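Local coordinates for phenylacetate-CoA oxygenase subunit PaaB (Ralstonia eutropha JMP134, PDB 3EGR), which is probably a small non-catalytic subunit of the multicomponent oxygenase that epoxidises the aromatic ring of phenylacetyl-CoA in bacterial phenylacetate degradation, at residues 9-15 with 52-58. Residues are numbered along the deposited sequence; the frame is centred on the assembly and turned at random.
Sequences LWEVFVR and SIWVVPS. With SCN (thiocyanate ion), chain C.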
loop_
_atom_site.group_PDB
_atom_site.type_symbol
_atom_site.label_atom_id
_atom_site.label_comp_id
_atom_site.label_asym_id
_atom_site.label_seq_id
_atom_site.Cartn_x
_atom_site.Cartn_y
_atom_site.Cartn_z
ATOM N N LEU A 9 8.448 8.687 -1.094
ATOM C CA LEU A 9 7.656 9.641 -1.863
ATOM C C LEU A 9 6.166 9.390 -1.639
ATOM O O LEU A 9 5.728 8.240 -1.571
ATOM C CB LEU A 9 7.990 9.530 -3.360
ATOM C CG LEU A 9 7.362 10.607 -4.265
ATOM C CD1 LEU A 9 8.089 11.967 -4.030
ATOM C CD2 LEU A 9 7.398 10.187 -5.728
ATOM N N TRP A 10 5.406 10.479 -1.506
ATOM C CA TRP A 10 3.950 10.447 -1.296
ATOM C C TRP A 10 3.293 11.311 -2.344
ATOM O O TRP A 10 3.816 12.366 -2.704
ATOM C CB TRP A 10 3.579 10.985 0.092
ATOM C CG TRP A 10 4.243 10.212 1.204
ATOM C CD1 TRP A 10 5.543 10.309 1.580
ATOM C CD2 TRP A 10 3.652 9.213 2.052
ATOM N NE1 TRP A 10 5.803 9.440 2.598
ATOM C CE2 TRP A 10 4.662 8.748 2.904
ATOM C CE3 TRP A 10 2.368 8.674 2.176
ATOM C CZ2 TRP A 10 4.437 7.762 3.872
ATOM C CZ3 TRP A 10 2.147 7.679 3.147
ATOM C CH2 TRP A 10 3.175 7.252 3.982
ATOM N N GLU A 11 2.167 10.857 -2.871
ATOM C CA GLU A 11 1.363 11.710 -3.725
ATOM C C GLU A 11 0.274 12.353 -2.875
ATOM O O GLU A 11 -0.288 11.716 -1.967
ATOM C CB GLU A 11 0.755 10.922 -4.881
ATOM C CG GLU A 11 1.774 10.250 -5.798
ATOM C CD GLU A 11 2.785 11.209 -6.370
ATOM O OE1 GLU A 11 2.464 12.400 -6.586
ATOM O OE2 GLU A 11 3.915 10.765 -6.625
ATOM N N VAL A 12 -0.003 13.619 -3.173
ATOM C CA VAL A 12 -0.929 14.419 -2.397
ATOM C C VAL A 12 -2.130 14.794 -3.267
ATOM O O VAL A 12 -1.968 15.317 -4.373
ATOM C CB VAL A 12 -0.232 15.710 -1.916
ATOM C CG1 VAL A 12 -1.195 16.620 -1.153
ATOM C CG2 VAL A 12 0.968 15.363 -1.066
ATOM N N PHE A 13 -3.328 14.549 -2.751
ATOM C CA PHE A 13 -4.568 14.926 -3.422
ATOM C C PHE A 13 -5.360 15.785 -2.462
ATOM O O PHE A 13 -5.481 15.429 -1.289
ATOM C CB PHE A 13 -5.396 13.687 -3.784
ATOM C CG PHE A 13 -4.635 12.649 -4.567
ATOM C CD1 PHE A 13 -3.787 11.760 -3.930
ATOM C CD2 PHE A 13 -4.770 12.555 -5.938
ATOM C CE1 PHE A 13 -3.087 10.810 -4.644
ATOM C CE2 PHE A 13 -4.066 11.605 -6.654
ATOM C CZ PHE A 13 -3.225 10.739 -6.004
ATOM N N VAL A 14 -5.910 16.897 -2.962
ATOM C CA VAL A 14 -6.677 17.833 -2.140
ATOM C C VAL A 14 -8.069 18.088 -2.718
ATOM O O VAL A 14 -8.239 18.179 -3.934
ATOM C CB VAL A 14 -5.964 19.184 -2.035
ATOM C CG1 VAL A 14 -6.871 20.195 -1.396
ATOM C CG2 VAL A 14 -4.686 19.045 -1.251
ATOM N N ARG A 15 -9.065 18.194 -1.846
ATOM C CA ARG A 15 -10.379 18.658 -2.250
ATOM C C ARG A 15 -10.673 19.918 -1.486
ATOM O O ARG A 15 -10.783 19.890 -0.268
ATOM C CB ARG A 15 -11.450 17.628 -1.942
ATOM C CG ARG A 15 -12.827 18.038 -2.416
ATOM C CD ARG A 15 -13.847 17.019 -1.996
ATOM N NE ARG A 15 -13.993 16.998 -0.544
ATOM C CZ ARG A 15 -14.401 15.948 0.169
ATOM N NH1 ARG A 15 -14.736 14.794 -0.410
ATOM N NH2 ARG A 15 -14.478 16.059 1.491
ATOM N N SER A 52 -10.097 18.898 2.352
ATOM C CA SER A 52 -9.713 17.501 2.622
ATOM C C SER A 52 -8.418 17.156 1.916
ATOM O O SER A 52 -8.297 17.404 0.714
ATOM C CB SER A 52 -10.789 16.534 2.145
ATOM O OG SER A 52 -10.408 15.179 2.347
ATOM N N ILE A 53 -7.471 16.570 2.657
ATOM C CA ILE A 53 -6.199 16.111 2.096
ATOM C C ILE A 53 -6.077 14.580 2.135
ATOM O O ILE A 53 -6.316 13.952 3.160
ATOM C CB ILE A 53 -4.975 16.716 2.863
ATOM C CG1 ILE A 53 -5.183 18.212 3.129
ATOM C CG2 ILE A 53 -3.663 16.478 2.087
ATOM C CD1 ILE A 53 -4.073 18.853 3.983
ATOM N N TRP A 54 -5.690 13.991 1.011
ATOM C CA TRP A 54 -5.323 12.575 0.939
ATOM C C TRP A 54 -3.852 12.443 0.575
ATOM O O TRP A 54 -3.391 13.067 -0.395
ATOM C CB TRP A 54 -6.124 11.845 -0.137
ATOM C CG TRP A 54 -7.565 11.626 0.153
ATOM C CD1 TRP A 54 -8.228 11.928 1.305
ATOM C CD2 TRP A 54 -8.522 11.000 -0.711
ATOM N NE1 TRP A 54 -9.546 11.546 1.206
ATOM C CE2 TRP A 54 -9.753 10.972 -0.021
ATOM C CE3 TRP A 54 -8.460 10.462 -2.003
ATOM C CZ2 TRP A 54 -10.914 10.439 -0.581
ATOM C CZ3 TRP A 54 -9.617 9.921 -2.561
ATOM C CH2 TRP A 54 -10.829 9.924 -1.850
ATOM N N VAL A 55 -3.130 11.628 1.341
ATOM C CA VAL A 55 -1.769 11.255 1.001
ATOM C C VAL A 55 -1.702 9.754 0.737
ATOM O O VAL A 55 -2.381 8.948 1.390
ATOM C CB VAL A 55 -0.735 11.669 2.091
ATOM C CG1 VAL A 55 -0.667 13.193 2.209
ATOM C CG2 VAL A 55 -1.017 10.990 3.447
ATOM N N VAL A 56 -0.864 9.399 -0.232
ATOM C CA VAL A 56 -0.708 8.026 -0.699
ATOM C C VAL A 56 0.757 7.799 -1.030
ATOM O O VAL A 56 1.355 8.588 -1.779
ATOM C CB VAL A 56 -1.509 7.787 -1.987
ATOM C CG1 VAL A 56 -1.522 6.333 -2.318
ATOM C CG2 VAL A 56 -2.915 8.327 -1.827
ATOM N N PRO A 57 1.356 6.737 -0.466
ATOM C CA PRO A 57 2.705 6.427 -0.890
ATOM C C PRO A 57 2.688 6.106 -2.373
ATOM O O PRO A 57 1.786 5.391 -2.826
ATOM C CB PRO A 57 3.074 5.188 -0.061
ATOM C CG PRO A 57 1.851 4.707 0.544
ATOM C CD PRO A 57 0.856 5.800 0.553
ATOM N N SER A 58 3.657 6.659 -3.104
ATOM C CA SER A 58 3.819 6.432 -4.539
ATOM C C SER A 58 3.712 4.963 -4.947
ATOM O O SER A 58 3.065 4.628 -5.938
ATOM C CB SER A 58 5.178 6.972 -4.999
ATOM O OG SER A 58 5.172 8.385 -5.097
HETATM S S SCN C . 2.941 6.865 -10.281
HETATM C C SCN C . 3.394 8.273 -9.246
HETATM N N SCN C . 3.828 8.694 -8.082
#
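Phe13 and Trp54 face each other as a hydrogen-bonded antiparallel pair: Phe13 N reaches Trp54 O at 2.8 Å, and Trp54 N returns to Phe13 O at 2.7 Å, both nearly straight. Glu11 with Val56 and Arg15 with Ser52 repeat the scheme, while Ser58 N extends it by one bond to Leu9 O. Phe13, with CG anti to its carbonyl carbon (chi1 -53°), brings CE1 within 3.8 Å of Val56 CG2, whereas the Trp54 indole leads away from strand 9-15. On the opposite face of the sheet, Val12 CG1 lies alongside Ile53 CG2 at 4.1 Å, both pointing the same way. At the strand end Pro57 CA lies over one face of the Trp10 indole, toward its rim, while Pro57 CD comes within 3.5 Å of Trp10 CZ3. Strand 9-15 runs between strands 23-29 and 52-57 in the antiparallel sheet of this chain; helix 33-45 packs on the Val12 and Ile53 side, its Ala40 touching both. The Phe13 and Val56 face meets the second subunit, Phe13 stacking on Phe13 and Val56 packing on Val56 of that chain; separately, the outer edge of strand 52-57, at Trp54 and Val55, pairs with a strand of that subunit, continuing the sheet. Second-shell bonds fix the polar ends. Trp10 NE1 is held by Ala30 O and Ser52 OG by His22, whose ring also stacks on Trp54; Glu11 OE1 bonds both His24 and Ser27. Ser58 OG may bond weakly to Glu11 OE2, 3.1 Å away, or to the nitrogen of a thiocyanate, probably from the crystallisation liquor; the choice is not settled.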